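Local atomic coordinates of tyrocidine synthetase 3 (Brevibacillus brevis, PDB entry 2JGP), a protein that takes part in nonribosomal synthesis of the antibiotic tyrocidine, this portion joining a peptidyl carrier domain to a condensation domain that forms peptide bonds. Residues E113-G116 and I117-M121; A102-R105 and M106-D110; A30-F34 and F35-G39. All coordinates share one frame; numbering follows the deposited sequence.

Contact 1 of 3, residues E113-G116 and I117-M121; sequences EGVG and ISYNM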
loop_
_atom_site.group_PDB
_atom_site.type_symbol
_atom_site.label_atom_id
_atom_site.label_comp_id
_atom_site.label_asym_id
_atom_site.label_seq_id
_atom_site.Cartn_x
_atom_site.Cartn_y
_atom_site.Cartn_z
ATOM N N GLU A 113 24.683 3.201 2.077
ATOM C CA GLU A 113 24.548 3.504 0.648
ATOM C C GLU A 113 24.518 5.004 0.341
ATOM O O GLU A 113 24.773 5.402 -0.797
ATOM C CB GLU A 113 23.296 2.831 0.073
ATOM C CG GLU A 113 23.481 2.312 -1.348
ATOM C CD GLU A 113 24.337 1.061 -1.402
ATOM O OE1 GLU A 113 24.028 0.100 -0.665
ATOM O OE2 GLU A 113 25.314 1.037 -2.183
ATOM N N GLY A 114 24.207 5.831 1.339
ATOM C CA GLY A 114 24.194 7.282 1.154
ATOM C C GLY A 114 23.015 7.723 0.305
ATOM O O GLY A 114 23.173 8.062 -0.871
ATOM N N VAL A 115 21.834 7.730 0.920
ATOM C CA VAL A 115 20.565 7.938 0.219
ATOM C C VAL A 115 20.017 9.374 0.404
ATOM O O VAL A 115 18.826 9.624 0.216
ATOM C CB VAL A 115 19.545 6.859 0.687
ATOM C CG1 VAL A 115 18.169 7.081 0.105
ATOM C CG2 VAL A 115 20.041 5.475 0.302
ATOM N N GLY A 116 20.902 10.312 0.746
ATOM C CA GLY A 116 20.555 11.734 0.887
ATOM C C GLY A 116 19.218 12.030 1.551
ATOM O O GLY A 116 19.025 11.736 2.733
ATOM N N ILE A 117 18.296 12.612 0.782
ATOM C CA ILE A 117 16.952 12.938 1.275
ATOM C C ILE A 117 15.870 12.057 0.634
ATOM O O ILE A 117 14.686 12.402 0.650
ATOM C CB ILE A 117 16.610 14.442 1.052
ATOM C CG1 ILE A 117 16.541 14.786 -0.444
ATOM C CG2 ILE A 117 17.642 15.327 1.745
ATOM C CD1 ILE A 117 16.082 16.199 -0.728
ATOM N N SER A 118 16.273 10.914 0.086
ATOM C CA SER A 118 15.340 10.038 -0.626
ATOM C C SER A 118 14.278 9.407 0.280
ATOM O O SER A 118 13.199 9.075 -0.195
ATOM C CB SER A 118 16.105 8.944 -1.371
ATOM O OG SER A 118 15.222 8.096 -2.086
ATOM N N TYR A 119 14.582 9.246 1.570
ATOM C CA TYR A 119 13.610 8.722 2.538
ATOM C C TYR A 119 12.910 9.819 3.348
ATOM O O TYR A 119 12.234 9.532 4.336
ATOM C CB TYR A 119 14.267 7.722 3.490
ATOM C CG TYR A 119 14.659 6.417 2.836
ATOM C CD1 TYR A 119 15.947 5.912 2.961
ATOM C CD2 TYR A 119 13.733 5.679 2.105
ATOM C CE1 TYR A 119 16.306 4.705 2.362
ATOM C CE2 TYR A 119 14.080 4.482 1.502
ATOM C CZ TYR A 119 15.360 3.998 1.636
ATOM O OH TYR A 119 15.696 2.807 1.036
ATOM N N ASN A 120 13.077 11.071 2.940
ATOM C CA ASN A 120 12.304 12.157 3.530
ATOM C C ASN A 120 10.857 12.120 3.046
ATOM O O ASN A 120 10.563 11.622 1.959
ATOM C CB ASN A 120 12.933 13.510 3.209
ATOM C CG ASN A 120 14.249 13.712 3.923
ATOM O OD1 ASN A 120 15.167 12.898 3.792
ATOM N ND2 ASN A 120 14.346 14.789 4.700
ATOM N N MET A 121 9.964 12.647 3.878
ATOM C CA MET A 121 8.552 12.748 3.566
ATOM C C MET A 121 8.082 14.170 3.856
ATOM O O MET A 121 7.343 14.394 4.816
ATOM C CB MET A 121 7.761 11.774 4.436
ATOM C CG MET A 121 8.111 10.323 4.216
ATOM S SD MET A 121 7.201 9.233 5.322
ATOM C CE MET A 121 5.527 9.433 4.727
HETATM O O HOH W 1 17.024 9.823 2.916
#

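Contact 2 of 3, residues A102-R105 and M106-D110; sequences AQKR and MYILD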
loop_
_atom_site.group_PDB
_atom_site.type_symbol
_atom_site.label_atom_id
_atom_site.label_comp_id
_atom_site.label_asym_id
_atom_site.label_seq_id
_atom_site.Cartn_x
_atom_site.Cartn_y
_atom_site.Cartn_z
ATOM N N ALA A 102 11.084 -3.771 6.511
ATOM C CA ALA A 102 11.133 -2.510 5.757
ATOM C C ALA A 102 12.069 -1.480 6.399
ATOM O O ALA A 102 12.851 -0.832 5.712
ATOM C CB ALA A 102 9.734 -1.932 5.600
ATOM N N GLN A 103 11.988 -1.338 7.717
ATOM C CA GLN A 103 12.919 -0.474 8.458
ATOM C C GLN A 103 14.377 -0.903 8.287
ATOM O O GLN A 103 15.278 -0.058 8.186
ATOM C CB GLN A 103 12.592 -0.495 9.943
ATOM C CG GLN A 103 11.397 0.332 10.361
ATOM C CD GLN A 103 11.174 0.276 11.860
ATOM O OE1 GLN A 103 11.311 -0.781 12.478
ATOM N NE2 GLN A 103 10.845 1.415 12.452
ATOM N N LYS A 104 14.618 -2.213 8.287
ATOM C CA LYS A 104 15.982 -2.725 8.167
ATOM C C LYS A 104 16.616 -2.279 6.850
ATOM O O LYS A 104 17.765 -1.839 6.828
ATOM C CB LYS A 104 16.012 -4.249 8.274
ATOM C CG LYS A 104 17.424 -4.844 8.249
ATOM C CD LYS A 104 17.413 -6.308 8.612
ATOM C CE LYS A 104 18.809 -6.879 8.669
ATOM N NZ LYS A 104 18.800 -8.279 9.157
ATOM N N ARG A 105 15.857 -2.391 5.763
ATOM C CA ARG A 105 16.337 -1.992 4.438
ATOM C C ARG A 105 16.629 -0.493 4.373
ATOM O O ARG A 105 17.671 -0.080 3.858
ATOM C CB ARG A 105 15.319 -2.383 3.362
ATOM C CG ARG A 105 15.664 -1.856 1.971
ATOM C CD ARG A 105 15.054 -2.684 0.857
ATOM N NE ARG A 105 15.783 -2.471 -0.397
ATOM C CZ ARG A 105 15.585 -1.456 -1.239
ATOM N NH1 ARG A 105 14.658 -0.531 -0.992
ATOM N NH2 ARG A 105 16.318 -1.366 -2.343
ATOM N N MET A 106 15.712 0.316 4.899
ATOM C CA MET A 106 15.892 1.766 4.925
ATOM C C MET A 106 17.107 2.161 5.754
ATOM O O MET A 106 17.885 3.016 5.337
ATOM C CB MET A 106 14.641 2.469 5.467
ATOM C CG MET A 106 13.453 2.414 4.539
ATOM S SD MET A 106 12.045 3.285 5.256
ATOM C CE MET A 106 10.780 2.933 4.045
ATOM N N TYR A 107 17.276 1.534 6.917
ATOM C CA TYR A 107 18.434 1.821 7.772
ATOM C C TYR A 107 19.749 1.560 7.045
ATOM O O TYR A 107 20.634 2.420 7.016
ATOM C CB TYR A 107 18.397 0.994 9.064
ATOM C CG TYR A 107 19.500 1.383 10.017
ATOM C CD1 TYR A 107 19.333 2.431 10.922
ATOM C CD2 TYR A 107 20.735 0.739 9.980
ATOM C CE1 TYR A 107 20.355 2.805 11.784
ATOM C CE2 TYR A 107 21.759 1.101 10.837
ATOM C CZ TYR A 107 21.566 2.139 11.735
ATOM O OH TYR A 107 22.600 2.493 12.579
ATOM N N ILE A 108 19.864 0.366 6.468
ATOM C CA ILE A 108 21.078 -0.059 5.767
ATOM C C ILE A 108 21.382 0.854 4.578
ATOM O O ILE A 108 22.528 1.259 4.378
ATOM C CB ILE A 108 20.957 -1.520 5.272
ATOM C CG1 ILE A 108 20.926 -2.484 6.458
ATOM C CG2 ILE A 108 22.120 -1.881 4.356
ATOM C CD1 ILE A 108 20.572 -3.898 6.076
ATOM N N LEU A 109 20.357 1.182 3.797
ATOM C CA LEU A 109 20.537 2.062 2.644
ATOM C C LEU A 109 20.912 3.481 3.081
ATOM O O LEU A 109 21.819 4.086 2.512
ATOM C CB LEU A 109 19.289 2.069 1.756
ATOM C CG LEU A 109 19.048 0.744 1.021
ATOM C CD1 LEU A 109 17.705 0.743 0.324
ATOM C CD2 LEU A 109 20.153 0.471 0.022
ATOM N N ASP A 110 20.234 3.988 4.110
ATOM C CA ASP A 110 20.530 5.309 4.679
ATOM C C ASP A 110 21.976 5.430 5.190
ATOM O O ASP A 110 22.620 6.463 5.009
ATOM C CB ASP A 110 19.546 5.604 5.822
ATOM C CG ASP A 110 19.620 7.041 6.322
ATOM O OD1 ASP A 110 20.567 7.374 7.070
ATOM O OD2 ASP A 110 18.696 7.822 6.000
#

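Contact 3 of 3, residues A30-F34 and F35-G39; sequences ALDDF and FALGG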
loop_
_atom_site.group_PDB
_atom_site.type_symbol
_atom_site.label_atom_id
_atom_site.label_comp_id
_atom_site.label_asym_id
_atom_site.label_seq_id
_atom_site.Cartn_x
_atom_site.Cartn_y
_atom_site.Cartn_z
ATOM N N ALA A 30 -18.415 -14.108 1.194
ATOM C CA ALA A 30 -18.481 -13.797 2.622
ATOM C C ALA A 30 -19.747 -14.308 3.333
ATOM O O ALA A 30 -19.716 -14.578 4.538
ATOM C CB ALA A 30 -18.328 -12.290 2.835
ATOM N N LEU A 31 -20.853 -14.424 2.601
ATOM C CA LEU A 31 -22.121 -14.863 3.188
ATOM C C LEU A 31 -22.363 -16.366 3.055
ATOM O O LEU A 31 -23.356 -16.877 3.573
ATOM C CB LEU A 31 -23.298 -14.108 2.549
ATOM C CG LEU A 31 -23.255 -12.579 2.633
ATOM C CD1 LEU A 31 -24.461 -11.958 1.937
ATOM C CD2 LEU A 31 -23.171 -12.120 4.084
ATOM N N ASP A 32 -21.477 -17.079 2.363
ATOM C CA ASP A 32 -21.698 -18.510 2.129
ATOM C C ASP A 32 -21.590 -19.310 3.427
ATOM O O ASP A 32 -20.735 -19.034 4.261
ATOM C CB ASP A 32 -20.731 -19.053 1.073
ATOM C CG ASP A 32 -21.172 -18.719 -0.351
ATOM O OD1 ASP A 32 -22.349 -18.966 -0.701
ATOM O OD2 ASP A 32 -20.339 -18.225 -1.131
ATOM N N ASP A 33 -22.486 -20.283 3.585
ATOM C CA ASP A 33 -22.538 -21.144 4.766
ATOM C C ASP A 33 -21.998 -22.519 4.376
ATOM O O ASP A 33 -22.457 -23.119 3.395
ATOM C CB ASP A 33 -23.980 -21.238 5.285
ATOM C CG ASP A 33 -24.130 -22.182 6.476
ATOM O OD1 ASP A 33 -23.935 -23.404 6.316
ATOM O OD2 ASP A 33 -24.466 -21.700 7.579
ATOM N N PHE A 34 -21.026 -23.005 5.147
ATOM C CA PHE A 34 -20.307 -24.251 4.842
ATOM C C PHE A 34 -21.238 -25.444 4.635
ATOM O O PHE A 34 -21.038 -26.260 3.734
ATOM C CB PHE A 34 -19.316 -24.574 5.969
ATOM C CG PHE A 34 -18.436 -25.752 5.673
ATOM C CD1 PHE A 34 -17.352 -25.622 4.820
ATOM C CD2 PHE A 34 -18.708 -26.997 6.229
ATOM C CE1 PHE A 34 -16.543 -26.709 4.529
ATOM C CE2 PHE A 34 -17.903 -28.091 5.943
ATOM C CZ PHE A 34 -16.819 -27.945 5.092
ATOM N N PHE A 35 -22.267 -25.521 5.463
ATOM C CA PHE A 35 -23.178 -26.649 5.455
ATOM C C PHE A 35 -24.250 -26.481 4.378
ATOM O O PHE A 35 -24.681 -27.463 3.773
ATOM C CB PHE A 35 -23.748 -26.841 6.859
ATOM C CG PHE A 35 -22.677 -26.992 7.905
ATOM C CD1 PHE A 35 -22.200 -25.888 8.598
ATOM C CD2 PHE A 35 -22.102 -28.233 8.148
ATOM C CE1 PHE A 35 -21.187 -26.022 9.538
ATOM C CE2 PHE A 35 -21.095 -28.376 9.090
ATOM C CZ PHE A 35 -20.631 -27.268 9.784
ATOM N N ALA A 36 -24.646 -25.240 4.107
ATOM C CA ALA A 36 -25.529 -24.953 2.970
ATOM C C ALA A 36 -24.842 -25.309 1.647
ATOM O O ALA A 36 -25.503 -25.750 0.703
ATOM C CB ALA A 36 -25.957 -23.488 2.967
ATOM N N LEU A 37 -23.523 -25.123 1.589
ATOM C CA LEU A 37 -22.735 -25.445 0.394
ATOM C C LEU A 37 -22.502 -26.949 0.210
ATOM O O LEU A 37 -21.921 -27.366 -0.794
ATOM C CB LEU A 37 -21.383 -24.708 0.413
ATOM C CG LEU A 37 -21.404 -23.186 0.216
ATOM C CD1 LEU A 37 -19.996 -22.619 0.352
ATOM C CD2 LEU A 37 -22.018 -22.778 -1.125
ATOM N N GLY A 38 -22.941 -27.757 1.174
ATOM C CA GLY A 38 -22.882 -29.212 1.061
ATOM C C GLY A 38 -21.864 -29.893 1.956
ATOM O O GLY A 38 -21.744 -31.118 1.933
ATOM N N GLY A 39 -21.121 -29.116 2.740
ATOM C CA GLY A 39 -20.157 -29.685 3.677
ATOM C C GLY A 39 -20.854 -30.383 4.837
ATOM O O GLY A 39 -21.948 -29.989 5.239
#

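Contact 1 of 3, residues E113-G116 and I117-M121
Val-115 to Ser-118 form a type II' beta turn in the loop that leaves helix 101-113, and its closing bond runs from Ser-118 N to Val-115 O over 2.9 Å. With an N-H...O angle of 163° and the donor nearly along the C=O axis, this bond is close to straight. Gly-116 occupies the second position of the turn, where positive phi suits a glycine. A type I turn from Ile-117 to Asn-120 overlaps the first, so the chain bends twice in six residues before strand 123-129 begins; Asn-120 N reaches back to Ile-117 O across 3.1 Å to close it. A water ties the two turns together: it donates to Gly-116 O at 2.8 Å and accepts from Tyr-119 N at 2.8 Å. Val-115 CG1, anti to its own nitrogen (chi1 175°), lies 3.1 Å from Ser-118 CB, a tight fit inside the turn. It meets Tyr-119 CE1 more loosely at 3.8 Å, the two groups crossing at a slant. The Tyr-119 side chain also packs on Arg-105, Met-106 and Leu-109 of the helix. Asn-120 ND2 is bonded outside the turns, to Gln-192 O and to the Asp-219 carboxylate.

Contact 2 of 3, residues A102-R105 and M106-D110
From Ala-102 to Leu-109 the backbone follows alpha-helical geometry, the amides of Met-106, Tyr-107, Ile-108 and Leu-109 each donating to the carbonyl oxygen four residues earlier. The shortest of these four bonds is Tyr-107 N to Gln-103 O at 2.9 Å, and the longest, Met-106 N to Ala-102 O, measures 3.2 Å. The main side-chain meeting is between Arg-105 and Leu-109, one turn apart. Leu-109 CD1 lies over one face of the Arg-105 guanidinium, above its centre, and is 3.4 Å from Arg-105 CZ. The torsions account for this: Arg-105 CG is anti to the backbone nitrogen (chi1 173°), the chain stays extended as far as NE, and the last bend (chi4 -83°) turns the flat group so that its face receives the methyl. The methyl thus meets the flat pi face, and the N-H groups lie in the plane beneath it. On the adjoining strip of the helix, Lys-104 and Ile-108 lie alongside each other and point the same way, Ile-108 CD1 resting 3.9 Å from Lys-104 CG. Ile-108 CG1 also comes within 3.2 Å of Lys-104 O, a close fit of side chain against the preceding turn. Met-106 CG stands a little farther, 3.5 Å, from Ala-102 O. Beyond the aliphatic part of Lys-104, its NZ forms a salt bridge with Glu-160. Gln-103 and Tyr-107 pack on Phe-154 of strand 152-157, while Ala-102 and Arg-105 touch Glu-410 of helix 409-415. Asp-110 OD2 is hydrogen-bonded to NE2 of His-221, the first histidine of the HHxxxDG signature of condensation domains, in the loop after strand 213-220.

Contact 3 of 3, residues A30-F34 and F35-G39
Phe-34, Asp-33 and Phe-35 organise this tight bend, Phe-34 and Phe-35 through their rings and Asp-33 through its carboxylate. The two rings form a T-shaped pair: the edge of Phe-34 faces the flat side of Phe-35, with centroids 5.3 Å apart and planes at 83°. Phe-34 CD2 stands over the centre of the Phe-35 ring and is 4.0 Å from Phe-35 CE2. The Phe-34 ring reaches this place with CG anti to the backbone nitrogen (chi1 -174°), and farther out its CE2 rests 3.6 Å from Gly-39 CA. At such a spacing, the absence of a side chain on Gly-39 leaves room for the ring. Asp-33 acts through a single oxygen. OD1 accepts from Phe-35 N at 2.8 Å, which makes an Asx turn, and from Ala-36 N at 3.0 Å. The two donors arrive from opposite faces of the carboxylate plane, both on the anti side, so the group is gripped from two directions. The bend ends in the two glycines of the GGHS motif of peptidyl carrier domains, in which the serine at the start of helix 41-55 is, by family, the phosphopantetheine attachment point. A type I turn from Phe-35 to Gly-38 brings the chain round, and Leu-37 N meets Asp-33 O at 2.9 Å, nearly in line with the carbonyl. Gly-39 N returns to Phe-34 O at 3.0 Å, its N-H...O angle bent to 146°, much as in the Leu-37 bond. Leu-37 CD1 packs against Asp-32 CB, the two side chains crossing at about a right angle. Outside the bend, Phe-34 is set edge-to-face against Trp-19 of helix 10-23 and touches Ala-44 and Val-47 of helix 41-55; the Phe-35 ring meets Phe-65.

In the fold
Along the chain contact 3 comes first, then contact 2, then contact 1. Contact 3 lies in the carrier domain between helices 10-23 and 41-55, whereas the other two belong to the condensation domain, with centres 10 Å apart. They touch where Tyr-119 and Val-115 lie against helix 101-113, so the loop folds back on that helix. Both are hydrogen-bonded to the HHxxxDG segment, contact 1 through the backbone of Tyr-119 and His-222, contact 2 through the side chain of Asp-110. Contact 3 is remote, its centre about 45 Å from that of contact 2 and 51 Å from that of contact 1, consistent with a carrier that must move to deliver its substrate.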